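Local coordinates for A-type flavoprotein (PDB 2Q9U), which is a flavodiiron protein that scavenges O2 in an intestinal parasite, probably passing electrons from flavin mononucleotide to a mu-oxo-diiron centre, at residues A[310-315]-A[397-402]; A[259-264]-A[275-280]; A[342-347]-A[362-367]; A[29-34]-A[201-206]. All coordinates share one frame; numbering follows the deposited sequence.

Interaction 1. Residues A[310-315]-A[397-402]; sequences AVAFAS and VDLGKR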
loop_
_atom_site.group_PDB
_atom_site.type_symbol
_atom_site.label_atom_id
_atom_site.label_comp_id
_atom_site.label_asym_id
_atom_site.label_seq_id
_atom_site.Cartn_x
_atom_site.Cartn_y
_atom_site.Cartn_z
ATOM N N ALA A 310 24.980 6.330 16.219
ATOM C CA ALA A 310 25.299 7.219 15.110
ATOM C C ALA A 310 24.356 6.961 13.935
ATOM O O ALA A 310 23.849 5.842 13.754
ATOM C CB ALA A 310 26.771 7.028 14.636
ATOM N N VAL A 311 24.190 7.982 13.106
ATOM C CA VAL A 311 23.300 7.864 11.935
ATOM C C VAL A 311 23.940 8.425 10.665
ATOM O O VAL A 311 24.872 9.243 10.716
ATOM C CB VAL A 311 21.915 8.565 12.163
ATOM C CG1 VAL A 311 21.157 7.912 13.308
ATOM C CG2 VAL A 311 22.055 10.120 12.396
ATOM N N ALA A 312 23.420 7.981 9.529
ATOM C CA ALA A 312 23.693 8.654 8.251
ATOM C C ALA A 312 22.386 8.867 7.473
ATOM O O ALA A 312 21.479 8.015 7.516
ATOM C CB ALA A 312 24.711 7.840 7.413
ATOM N N PHE A 313 22.289 10.018 6.800
ATOM C CA PHE A 313 21.179 10.305 5.911
ATOM C C PHE A 313 21.695 10.581 4.508
ATOM O O PHE A 313 22.702 11.295 4.315
ATOM C CB PHE A 313 20.379 11.498 6.405
ATOM C CG PHE A 313 19.413 11.161 7.523
ATOM C CD1 PHE A 313 19.889 10.881 8.816
ATOM C CD2 PHE A 313 18.050 11.114 7.288
ATOM C CE1 PHE A 313 19.012 10.565 9.868
ATOM C CE2 PHE A 313 17.147 10.827 8.352
ATOM C CZ PHE A 313 17.641 10.538 9.637
ATOM N N ALA A 314 20.986 10.047 3.524
ATOM C CA ALA A 314 21.481 10.112 2.158
ATOM C C ALA A 314 20.342 10.284 1.178
ATOM O O ALA A 314 19.246 9.789 1.404
ATOM C CB ALA A 314 22.279 8.871 1.829
ATOM N N SER A 315 20.638 10.982 0.090
ATOM C CA SER A 315 19.686 11.173 -1.003
ATOM C C SER A 315 20.439 11.644 -2.244
ATOM O O SER A 315 21.372 12.442 -2.119
ATOM C CB SER A 315 18.653 12.257 -0.618
ATOM O OG SER A 315 17.834 12.616 -1.712
ATOM N N VAL A 397 33.557 2.890 8.724
ATOM C CA VAL A 397 34.398 2.451 9.829
ATOM C C VAL A 397 34.439 3.576 10.858
ATOM O O VAL A 397 34.228 3.335 12.053
ATOM C CB VAL A 397 35.851 2.076 9.381
ATOM C CG1 VAL A 397 36.727 1.670 10.621
ATOM C CG2 VAL A 397 35.841 0.937 8.393
ATOM N N ASP A 398 34.696 4.803 10.386
ATOM C CA ASP A 398 34.852 5.975 11.241
ATOM C C ASP A 398 33.529 6.290 11.947
ATOM O O ASP A 398 33.509 6.673 13.124
ATOM C CB ASP A 398 35.309 7.196 10.410
ATOM C CG ASP A 398 35.299 8.518 11.223
ATOM O OD1 ASP A 398 36.158 8.712 12.113
ATOM O OD2 ASP A 398 34.447 9.380 10.980
ATOM N N LEU A 399 32.425 6.143 11.216
ATOM C CA LEU A 399 31.112 6.382 11.804
ATOM C C LEU A 399 30.790 5.390 12.915
ATOM O O LEU A 399 30.199 5.773 13.946
ATOM C CB LEU A 399 30.022 6.362 10.719
ATOM C CG LEU A 399 28.581 6.716 11.123
ATOM C CD1 LEU A 399 28.474 8.113 11.728
ATOM C CD2 LEU A 399 27.675 6.612 9.886
ATOM N N GLY A 400 31.153 4.125 12.689
ATOM C CA GLY A 400 30.990 3.045 13.665
ATOM C C GLY A 400 31.806 3.314 14.932
ATOM O O GLY A 400 31.304 3.177 16.062
ATOM N N LYS A 401 33.081 3.654 14.747
ATOM C CA LYS A 401 33.932 4.102 15.871
ATOM C C LYS A 401 33.321 5.271 16.635
ATOM O O LYS A 401 33.370 5.269 17.860
ATOM C CB LYS A 401 35.354 4.484 15.434
ATOM C CG LYS A 401 36.193 3.286 14.966
ATOM C CD LYS A 401 37.478 3.777 14.323
ATOM C CE LYS A 401 38.339 2.619 13.829
ATOM N NZ LYS A 401 39.473 3.142 12.962
ATOM N N ARG A 402 32.796 6.276 15.922
ATOM C CA ARG A 402 32.108 7.397 16.567
ATOM C C ARG A 402 30.832 7.001 17.305
ATOM O O ARG A 402 30.530 7.576 18.343
ATOM C CB ARG A 402 31.802 8.508 15.571
ATOM C CG ARG A 402 33.043 9.275 15.098
ATOM C CD ARG A 402 32.677 10.140 13.884
ATOM N NE ARG A 402 33.824 10.881 13.340
ATOM C CZ ARG A 402 34.312 12.001 13.868
ATOM N NH1 ARG A 402 33.774 12.505 14.964
ATOM N NH2 ARG A 402 35.357 12.602 13.302
#
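L399 overlaps the methyl group of A310, and the whole contact is built round this leucine. Its CD1 lies 3.5 Å from A310 CB, the closest approach between the two segments. A310 CB also meets the helix backbone, with L399 O 3.7 Å away, so that this alanine is pressed against both the root and the end of the same residue. The other branch serves the next inward-facing position of the strand: L399 CD2 sits 4.1 Å from A312 CB. Between the two alanines the forked end straddles a carbonyl, since V311 O is 3.9 Å from L399 CD1 and equally far from L399 CD2. The CB of V311 is directed away from the helix, and its carbonyl O makes the contact. The reach of L399 follows from its first torsion, -175°, which sets CG opposite the backbone N and sends the fork out from the helix.

With alanines on the strand and one leucine opposite, the segment axes approach to 8.3 Å and run roughly antiparallel, at 143°. On the helix, R402 NE donates to D398 OD2 over 2.9 Å, one turn apart, and the acceptor lies almost in the guanidinium plane; R402 also makes a cation-pi contact with Y373.

Strand 310-314 occupies the middle of the parallel flavodoxin-like sheet, hydrogen-bonded to strands 258-263 and 344-350. Helix 386-409 covers this face, where L399 additionally touches V259 and L277, the latter on the adjacent helix 269-283.

Interaction 2. Residues A[259-264]-A[275-280]; sequences VTVVLD and LALLDG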
loop_
_atom_site.group_PDB
_atom_site.type_symbol
_atom_site.label_atom_id
_atom_site.label_comp_id
_atom_site.label_asym_id
_atom_site.label_seq_id
_atom_site.Cartn_x
_atom_site.Cartn_y
_atom_site.Cartn_z
ATOM N N VAL A 259 24.601 1.649 14.170
ATOM C CA VAL A 259 24.553 2.684 13.162
ATOM C C VAL A 259 23.321 2.432 12.278
ATOM O O VAL A 259 23.106 1.302 11.837
ATOM C CB VAL A 259 25.825 2.665 12.295
ATOM C CG1 VAL A 259 25.744 3.770 11.186
ATOM C CG2 VAL A 259 27.052 2.893 13.172
ATOM N N THR A 260 22.507 3.465 12.081
ATOM C CA THR A 260 21.380 3.397 11.104
ATOM C C THR A 260 21.597 4.356 9.930
ATOM O O THR A 260 21.908 5.534 10.157
ATOM C CB THR A 260 20.031 3.716 11.771
ATOM O OG1 THR A 260 19.797 2.769 12.819
ATOM C CG2 THR A 260 18.838 3.649 10.734
ATOM N N VAL A 261 21.413 3.860 8.690
ATOM C CA VAL A 261 21.470 4.712 7.504
ATOM C C VAL A 261 20.039 4.875 6.960
ATOM O O VAL A 261 19.324 3.889 6.797
ATOM C CB VAL A 261 22.390 4.146 6.409
ATOM C CG1 VAL A 261 22.432 5.108 5.210
ATOM C CG2 VAL A 261 23.798 3.960 6.976
ATOM N N VAL A 262 19.606 6.114 6.780
ATOM C CA VAL A 262 18.263 6.400 6.284
ATOM C C VAL A 262 18.433 7.082 4.924
ATOM O O VAL A 262 19.179 8.063 4.804
ATOM C CB VAL A 262 17.481 7.338 7.244
ATOM C CG1 VAL A 262 16.078 7.673 6.683
ATOM C CG2 VAL A 262 17.354 6.687 8.647
ATOM N N LEU A 263 17.787 6.552 3.891
ATOM C CA LEU A 263 18.001 7.142 2.576
ATOM C C LEU A 263 16.841 6.933 1.639
ATOM O O LEU A 263 15.891 6.202 1.937
ATOM C CB LEU A 263 19.286 6.590 1.901
ATOM C CG LEU A 263 19.237 5.176 1.299
ATOM C CD1 LEU A 263 20.284 4.981 0.201
ATOM C CD2 LEU A 263 19.339 4.098 2.366
ATOM N N ASP A 264 16.949 7.563 0.481
ATOM C CA ASP A 264 16.134 7.150 -0.639
ATOM C C ASP A 264 17.058 7.221 -1.864
ATOM O O ASP A 264 18.121 7.830 -1.815
ATOM C CB ASP A 264 14.910 8.065 -0.787
ATOM C CG ASP A 264 13.753 7.402 -1.542
ATOM O OD1 ASP A 264 13.985 6.382 -2.246
ATOM O OD2 ASP A 264 12.616 7.924 -1.451
ATOM N N LEU A 275 25.436 0.628 1.127
ATOM C CA LEU A 275 25.819 -0.726 1.544
ATOM C C LEU A 275 27.306 -0.810 1.932
ATOM O O LEU A 275 27.679 -1.508 2.875
ATOM C CB LEU A 275 25.492 -1.761 0.444
ATOM C CG LEU A 275 24.014 -2.103 0.202
ATOM C CD1 LEU A 275 23.870 -2.914 -1.101
ATOM C CD2 LEU A 275 23.431 -2.884 1.406
ATOM N N ALA A 276 28.164 -0.134 1.172
ATOM C CA ALA A 276 29.605 -0.124 1.477
ATOM C C ALA A 276 29.872 0.572 2.822
ATOM O O ALA A 276 30.671 0.094 3.637
ATOM C CB ALA A 276 30.410 0.579 0.338
ATOM N N LEU A 277 29.215 1.705 3.029
ATOM C CA LEU A 277 29.308 2.421 4.303
ATOM C C LEU A 277 28.875 1.514 5.460
ATOM O O LEU A 277 29.501 1.484 6.519
ATOM C CB LEU A 277 28.467 3.694 4.275
ATOM C CG LEU A 277 28.623 4.589 5.508
ATOM C CD1 LEU A 277 28.968 6.002 5.107
ATOM C CD2 LEU A 277 27.372 4.601 6.326
ATOM N N LEU A 278 27.769 0.805 5.256
ATOM C CA LEU A 278 27.211 -0.087 6.280
ATOM C C LEU A 278 28.187 -1.205 6.671
ATOM O O LEU A 278 28.371 -1.509 7.874
ATOM C CB LEU A 278 25.932 -0.700 5.723
ATOM C CG LEU A 278 24.831 -1.087 6.672
ATOM C CD1 LEU A 278 24.134 0.185 7.170
ATOM C CD2 LEU A 278 23.850 -2.071 5.967
ATOM N N ASP A 279 28.833 -1.809 5.674
ATOM C CA ASP A 279 29.874 -2.796 5.971
ATOM C C ASP A 279 31.023 -2.212 6.776
ATOM O O ASP A 279 31.522 -2.880 7.660
ATOM C CB ASP A 279 30.387 -3.532 4.729
ATOM C CG ASP A 279 29.739 -4.903 4.562
ATOM O OD1 ASP A 279 28.503 -5.017 4.799
ATOM O OD2 ASP A 279 30.468 -5.868 4.217
ATOM N N GLY A 280 31.427 -0.982 6.469
ATOM C CA GLY A 280 32.466 -0.295 7.233
ATOM C C GLY A 280 32.017 -0.195 8.682
ATOM O O GLY A 280 32.749 -0.552 9.601
#
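V261 meets two successive leucines of helix 269-283 with a single methyl group, and this is the tight part of the contact. V261 CG2 lies 3.7 Å from L277 CD2 and 3.8 Å from L278 CD1, both of them ordinary van der Waals separations. The backbones come nearest here too, with V261 CA 7.6 Å from L278 CA. The valine's first torsion, -178°, turns CG1 opposite the backbone N and leaves CG2 beside that N, where it faces the two leucine ends. The leucines arrive differently. L277 leaves the helix on the side facing the strand, whereas L278 starts tangentially and only its end bends in; its chi2 of 74° helps bring CD1 to the valine. Both cross V261 obliquely, so the methyl is met by two branch ends rather than by one chain lying along it.

Away from this point the fit is loose. V259 also faces the helix, yet V259 CG1 comes no nearer than 5.2 Å to L277 CD2, and L263 is farther still from the helix segment. The second subunit covers the helix beside and beyond the contact: D279 OD2 forms a salt bridge with R68 of that subunit and accepts a hydrogen bond from its Q9 N, while L278 touches its W25 as well as V261.

The pair joins the first strand and the helix of the beta-alpha-beta unit 258-263, 269-283, 287-292. Strand 258-263 lies between strands 287-292 and 310-314, and V259 turns to L399 and A403 of helix 386-409.

Interaction 3. Residues A[342-347]-A[362-367]; sequences KPAFAF and AELRDG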
loop_
_atom_site.group_PDB
_atom_site.type_symbol
_atom_site.label_atom_id
_atom_site.label_comp_id
_atom_site.label_asym_id
_atom_site.label_seq_id
_atom_site.Cartn_x
_atom_site.Cartn_y
_atom_site.Cartn_z
ATOM N N LYS A 342 24.094 13.420 18.374
ATOM C CA LYS A 342 24.604 12.137 17.845
ATOM C C LYS A 342 25.473 12.341 16.604
ATOM O O LYS A 342 25.167 13.207 15.780
ATOM C CB LYS A 342 23.460 11.170 17.502
ATOM C CG LYS A 342 22.566 10.843 18.701
ATOM C CD LYS A 342 21.736 9.608 18.418
ATOM C CE LYS A 342 20.891 9.186 19.608
ATOM N NZ LYS A 342 20.127 7.941 19.310
ATOM N N PRO A 343 26.566 11.556 16.475
ATOM C CA PRO A 343 27.386 11.661 15.271
ATOM C C PRO A 343 26.482 11.418 14.049
ATOM O O PRO A 343 25.701 10.484 14.065
ATOM C CB PRO A 343 28.373 10.501 15.425
ATOM C CG PRO A 343 28.459 10.261 16.908
ATOM C CD PRO A 343 27.069 10.523 17.403
ATOM N N ALA A 344 26.543 12.276 13.037
ATOM C CA ALA A 344 25.660 12.148 11.868
ATOM C C ALA A 344 26.415 12.479 10.576
ATOM O O ALA A 344 27.113 13.508 10.499
ATOM C CB ALA A 344 24.407 13.054 12.011
ATOM N N PHE A 345 26.259 11.606 9.576
ATOM C CA PHE A 345 27.001 11.679 8.319
ATOM C C PHE A 345 25.982 11.784 7.173
ATOM O O PHE A 345 24.825 11.358 7.324
ATOM C CB PHE A 345 27.866 10.422 8.172
ATOM C CG PHE A 345 28.824 10.460 7.026
ATOM C CD1 PHE A 345 29.931 11.331 7.051
ATOM C CD2 PHE A 345 28.652 9.624 5.937
ATOM C CE1 PHE A 345 30.851 11.371 5.988
ATOM C CE2 PHE A 345 29.557 9.646 4.855
ATOM C CZ PHE A 345 30.658 10.526 4.879
ATOM N N ALA A 346 26.391 12.397 6.063
ATOM C CA ALA A 346 25.504 12.518 4.895
ATOM C C ALA A 346 26.259 12.195 3.619
ATOM O O ALA A 346 27.449 12.464 3.523
ATOM C CB ALA A 346 24.868 13.923 4.819
ATOM N N PHE A 347 25.570 11.608 2.636
ATOM C CA PHE A 347 26.207 11.334 1.348
ATOM C C PHE A 347 25.150 11.245 0.254
ATOM O O PHE A 347 23.973 11.212 0.558
ATOM C CB PHE A 347 27.052 10.045 1.396
ATOM C CG PHE A 347 26.272 8.808 1.783
ATOM C CD1 PHE A 347 26.023 8.513 3.133
ATOM C CD2 PHE A 347 25.783 7.940 0.806
ATOM C CE1 PHE A 347 25.285 7.381 3.498
ATOM C CE2 PHE A 347 25.032 6.783 1.172
ATOM C CZ PHE A 347 24.813 6.500 2.523
ATOM N N ALA A 362 22.848 20.697 6.465
ATOM C CA ALA A 362 22.289 21.868 7.143
ATOM C C ALA A 362 21.143 21.450 8.065
ATOM O O ALA A 362 21.036 21.920 9.217
ATOM C CB ALA A 362 21.823 22.910 6.128
ATOM N N GLU A 363 20.293 20.533 7.571
ATOM C CA GLU A 363 19.173 20.086 8.372
ATOM C C GLU A 363 19.655 19.275 9.575
ATOM O O GLU A 363 19.158 19.463 10.690
ATOM C CB GLU A 363 18.155 19.318 7.499
ATOM C CG GLU A 363 16.995 18.695 8.277
ATOM C CD GLU A 363 16.095 19.671 9.010
ATOM O OE1 GLU A 363 16.029 20.867 8.655
ATOM O OE2 GLU A 363 15.405 19.206 9.953
ATOM N N LEU A 364 20.622 18.387 9.370
ATOM C CA LEU A 364 21.191 17.603 10.494
ATOM C C LEU A 364 21.831 18.497 11.568
ATOM O O LEU A 364 21.659 18.282 12.773
ATOM C CB LEU A 364 22.237 16.617 9.989
ATOM C CG LEU A 364 21.718 15.427 9.190
ATOM C CD1 LEU A 364 22.940 14.734 8.596
ATOM C CD2 LEU A 364 20.987 14.453 10.109
ATOM N N ARG A 365 22.565 19.496 11.107
ATOM C CA ARG A 365 23.353 20.361 11.986
ATOM C C ARG A 365 22.475 21.408 12.676
ATOM O O ARG A 365 22.520 21.526 13.899
ATOM C CB ARG A 365 24.477 21.012 11.176
ATOM C CG ARG A 365 25.453 21.899 11.976
ATOM C CD ARG A 365 26.334 22.696 11.030
ATOM N NE ARG A 365 25.525 23.607 10.233
ATOM C CZ ARG A 365 25.718 23.921 8.950
ATOM N NH1 ARG A 365 26.705 23.401 8.230
ATOM N NH2 ARG A 365 24.869 24.746 8.374
ATOM N N ASP A 366 21.700 22.172 11.901
ATOM C CA ASP A 366 20.927 23.300 12.434
ATOM C C ASP A 366 19.513 22.935 12.892
ATOM O O ASP A 366 18.982 23.534 13.837
ATOM C CB ASP A 366 20.866 24.460 11.423
ATOM C CG ASP A 366 22.252 24.944 11.003
ATOM O OD1 ASP A 366 23.233 24.723 11.761
ATOM O OD2 ASP A 366 22.356 25.534 9.908
ATOM N N GLY A 367 18.902 21.947 12.237
ATOM C CA GLY A 367 17.546 21.492 12.629
ATOM C C GLY A 367 17.617 20.422 13.697
ATOM O O GLY A 367 17.101 20.618 14.804
#
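Two torsions of L364 carry its fork to A344 and A346: chi1 of -71° puts CG opposite the carbonyl carbon, and chi2 of 170° continues the chain outward so that CD1 stands farthest forward. L364 CD1 is 4.1 Å from A344 CB, and it is likewise 4.1 Å from F345 O, resting near the strand backbone between the two alanine methyls. Farther along, A346 CB lies 4.3 Å from L364 CD1. The second branch is confined to one partner, L364 CD2 being 4.2 Å from A344 CB. At such separations these are loose van der Waals contacts. Small strand residues and one projecting leucine leave the segment axes 9.3 Å apart at their closest, and the directions are nearly antiparallel at 154°.

The outer side of the helix is polar. R365 grips its neighbour D366 side-on, R365 NE to D366 OD1 at 3.0 Å and NH2 to OD2, with both oxygens close to the guanidinium plane but approached from above the carboxylate. R365 NH1 has a further salt bridge to E375, and E363 OE2 forms one with R334 NH1. The phenyl ring of F345 points the other way, toward A395 and L277 on the opposite face of the sheet.

Strand 344-350 and helix 356-367 lead into strand 378-381, a beta-alpha-beta unit of the parallel, helix-flanked sheet that characterises the flavodoxin fold.

Interaction 4. Residues A[29-34]-A[201-206]; sequences IFHGYH and ANILGL. With NO3 (nitrate ion), chain C.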
loop_
_atom_site.group_PDB
_atom_site.type_symbol
_atom_site.label_atom_id
_atom_site.label_comp_id
_atom_site.label_asym_id
_atom_site.label_seq_id
_atom_site.Cartn_x
_atom_site.Cartn_y
_atom_site.Cartn_z
ATOM N N ILE A 29 -2.824 2.920 10.497
ATOM C CA ILE A 29 -2.250 4.264 10.532
ATOM C C ILE A 29 -2.990 5.016 11.626
ATOM O O ILE A 29 -4.224 5.088 11.619
ATOM C CB ILE A 29 -2.357 5.022 9.169
ATOM C CG1 ILE A 29 -1.704 4.236 8.031
ATOM C CG2 ILE A 29 -1.711 6.450 9.284
ATOM C CD1 ILE A 29 -0.210 4.111 8.133
ATOM N N PHE A 30 -2.242 5.543 12.586
ATOM C CA PHE A 30 -2.854 6.184 13.738
ATOM C C PHE A 30 -2.123 7.485 13.995
ATOM O O PHE A 30 -1.000 7.491 14.511
ATOM C CB PHE A 30 -2.795 5.253 14.962
ATOM C CG PHE A 30 -3.322 5.877 16.233
ATOM C CD1 PHE A 30 -4.499 6.633 16.224
ATOM C CD2 PHE A 30 -2.619 5.747 17.413
ATOM C CE1 PHE A 30 -4.986 7.240 17.404
ATOM C CE2 PHE A 30 -3.091 6.319 18.607
ATOM C CZ PHE A 30 -4.272 7.068 18.603
ATOM N N HIS A 31 -2.780 8.585 13.609
ATOM C CA HIS A 31 -2.172 9.919 13.610
ATOM C C HIS A 31 -0.805 9.911 12.913
ATOM O O HIS A 31 0.149 10.524 13.364
ATOM C CB HIS A 31 -2.167 10.551 15.030
ATOM C CG HIS A 31 -1.192 9.949 16.002
ATOM N ND1 HIS A 31 0.179 9.984 15.815
ATOM C CD2 HIS A 31 -1.391 9.357 17.206
ATOM C CE1 HIS A 31 0.777 9.414 16.847
ATOM N NE2 HIS A 31 -0.153 9.019 17.703
ATOM N N GLY A 32 -0.722 9.170 11.806
ATOM C CA GLY A 32 0.534 9.012 11.081
ATOM C C GLY A 32 1.510 7.977 11.622
ATOM O O GLY A 32 2.555 7.741 11.007
ATOM N N TYR A 33 1.194 7.353 12.760
ATOM C CA TYR A 33 2.013 6.232 13.288
ATOM C C TYR A 33 1.642 4.945 12.535
ATOM O O TYR A 33 0.464 4.579 12.437
ATOM C CB TYR A 33 1.775 6.065 14.802
ATOM C CG TYR A 33 2.622 5.041 15.570
ATOM C CD1 TYR A 33 2.511 3.664 15.332
ATOM C CD2 TYR A 33 3.473 5.451 16.584
ATOM C CE1 TYR A 33 3.272 2.728 16.057
ATOM C CE2 TYR A 33 4.231 4.535 17.317
ATOM C CZ TYR A 33 4.128 3.189 17.049
ATOM O OH TYR A 33 4.853 2.313 17.783
ATOM N N HIS A 34 2.633 4.254 11.994
ATOM C CA HIS A 34 2.333 3.007 11.298
ATOM C C HIS A 34 2.152 1.919 12.338
ATOM O O HIS A 34 3.140 1.364 12.828
ATOM C CB HIS A 34 3.446 2.653 10.324
ATOM C CG HIS A 34 3.348 3.388 9.030
ATOM N ND1 HIS A 34 3.442 4.758 8.947
ATOM C CD2 HIS A 34 3.166 2.941 7.765
ATOM C CE1 HIS A 34 3.319 5.130 7.682
ATOM N NE2 HIS A 34 3.142 4.044 6.947
ATOM N N ALA A 201 9.957 6.167 21.180
ATOM C CA ALA A 201 10.627 6.899 20.108
ATOM C C ALA A 201 9.674 7.839 19.365
ATOM O O ALA A 201 10.031 8.992 19.084
ATOM C CB ALA A 201 11.283 5.864 19.094
ATOM N N ASN A 202 8.454 7.363 19.071
ATOM C CA ASN A 202 7.518 8.087 18.187
ATOM C C ASN A 202 6.604 9.077 18.869
ATOM O O ASN A 202 6.165 10.026 18.243
ATOM C CB ASN A 202 6.630 7.108 17.418
ATOM C CG ASN A 202 7.351 6.490 16.240
ATOM O OD1 ASN A 202 7.343 7.039 15.140
ATOM N ND2 ASN A 202 7.982 5.344 16.468
ATOM N N ILE A 203 6.288 8.827 20.133
ATOM C CA ILE A 203 5.302 9.653 20.848
ATOM C C ILE A 203 5.999 10.523 21.891
ATOM O O ILE A 203 5.664 11.705 22.063
ATOM C CB ILE A 203 4.186 8.791 21.486
ATOM C CG1 ILE A 203 3.574 7.818 20.439
ATOM C CG2 ILE A 203 3.119 9.686 22.199
ATOM C CD1 ILE A 203 3.018 8.507 19.207
ATOM N N LEU A 204 7.003 9.950 22.545
ATOM C CA LEU A 204 7.591 10.595 23.709
ATOM C C LEU A 204 8.958 11.193 23.459
ATOM O O LEU A 204 9.555 11.775 24.379
ATOM C CB LEU A 204 7.645 9.593 24.887
ATOM C CG LEU A 204 6.335 8.905 25.336
ATOM C CD1 LEU A 204 6.626 7.823 26.401
ATOM C CD2 LEU A 204 5.279 9.880 25.845
ATOM N N GLY A 205 9.466 11.038 22.236
ATOM C CA GLY A 205 10.910 11.255 21.960
ATOM C C GLY A 205 11.432 12.605 22.451
ATOM O O GLY A 205 12.573 12.709 22.903
ATOM N N LEU A 206 10.602 13.642 22.343
ATOM C CA LEU A 206 11.008 15.004 22.704
ATOM C C LEU A 206 10.743 15.346 24.188
ATOM O O LEU A 206 11.009 16.488 24.619
ATOM C CB LEU A 206 10.319 16.049 21.806
ATOM C CG LEU A 206 8.795 16.253 21.844
ATOM C CD1 LEU A 206 8.439 17.528 21.115
ATOM C CD2 LEU A 206 7.997 15.093 21.207
HETATM N N NO3 C . -0.930 8.261 21.486
HETATM O O1 NO3 C . -0.356 8.013 20.257
HETATM O O2 NO3 C . -1.531 7.217 22.141
HETATM O O3 NO3 C . -0.873 9.495 22.097
#
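H31 with I203 and Y33 with N202 make van der Waals contacts. I203 CD1 comes to the edge of the imidazole, near its plane, at 3.4 Å from H31 CE1; its apolar partner is Y33 CD2, 4.1 Å from the same I203 CD1. The N202 side chain crosses Y33 at about a right angle: N202 CB is 3.5 Å from Y33 CE2, and amide and ring planes stand 61° apart. The polar ends look elsewhere. N202 OD1 is hydrogen-bonded to Y332 OH, its ND2 to backbone oxygens of E198 and T299, and Y33 OH makes a weak bond to E198.

Hydrogen bonding within segment 29-34 fixes the platform. Y33 N to F30 O, at 2.8 Å, closes a type I' turn, and F30 N to Y33 O, at 2.9 Å, completes the hydrogen-bonded antiparallel pair of the hairpin. H31, with chi1 at 72°, folds its ring so that CD2 sits over the centre of the F30 ring.

The anion contact is with a nitrate, probably picked up during crystallisation. H31 NE2 donates to nitrate O1 across 2.8 Å at 156°, in the imidazole plane, while I203 CD1 and F30 CE2 approach the same oxygen.

H31 touches FMN and packs on M266 of the third subunit, and the side chain of I203 lies about 5 Å from the diiron group. H31 NE2 can thus donate to a small anion beside apolar groups, close to both cofactors, though a biological role for the nitrate does not follow.

Interactions 1, 2 and 3 share one parallel sheet, whose strand 310-314 lies between the other two: A312 O is 2.8 Å from V262 N, and F313 N is 2.9 Å from F345 O, both probable hydrogen bonds. Interactions 2 and 3 meet at L277 CD1, 3.7 Å from F345 CE2. Interactions 1 and 2 bring helices to one face, interaction 3 to the other. The side chains of V261, A312 and A346 lie about 12, 14 and 13 Å from a bound FMN. Interaction 4 belongs to the diiron part, centred 22 to 24 Å away, yet the H31 side chain is about 4 Å from an FMN, probably that of the third subunit, whose M266 it touches.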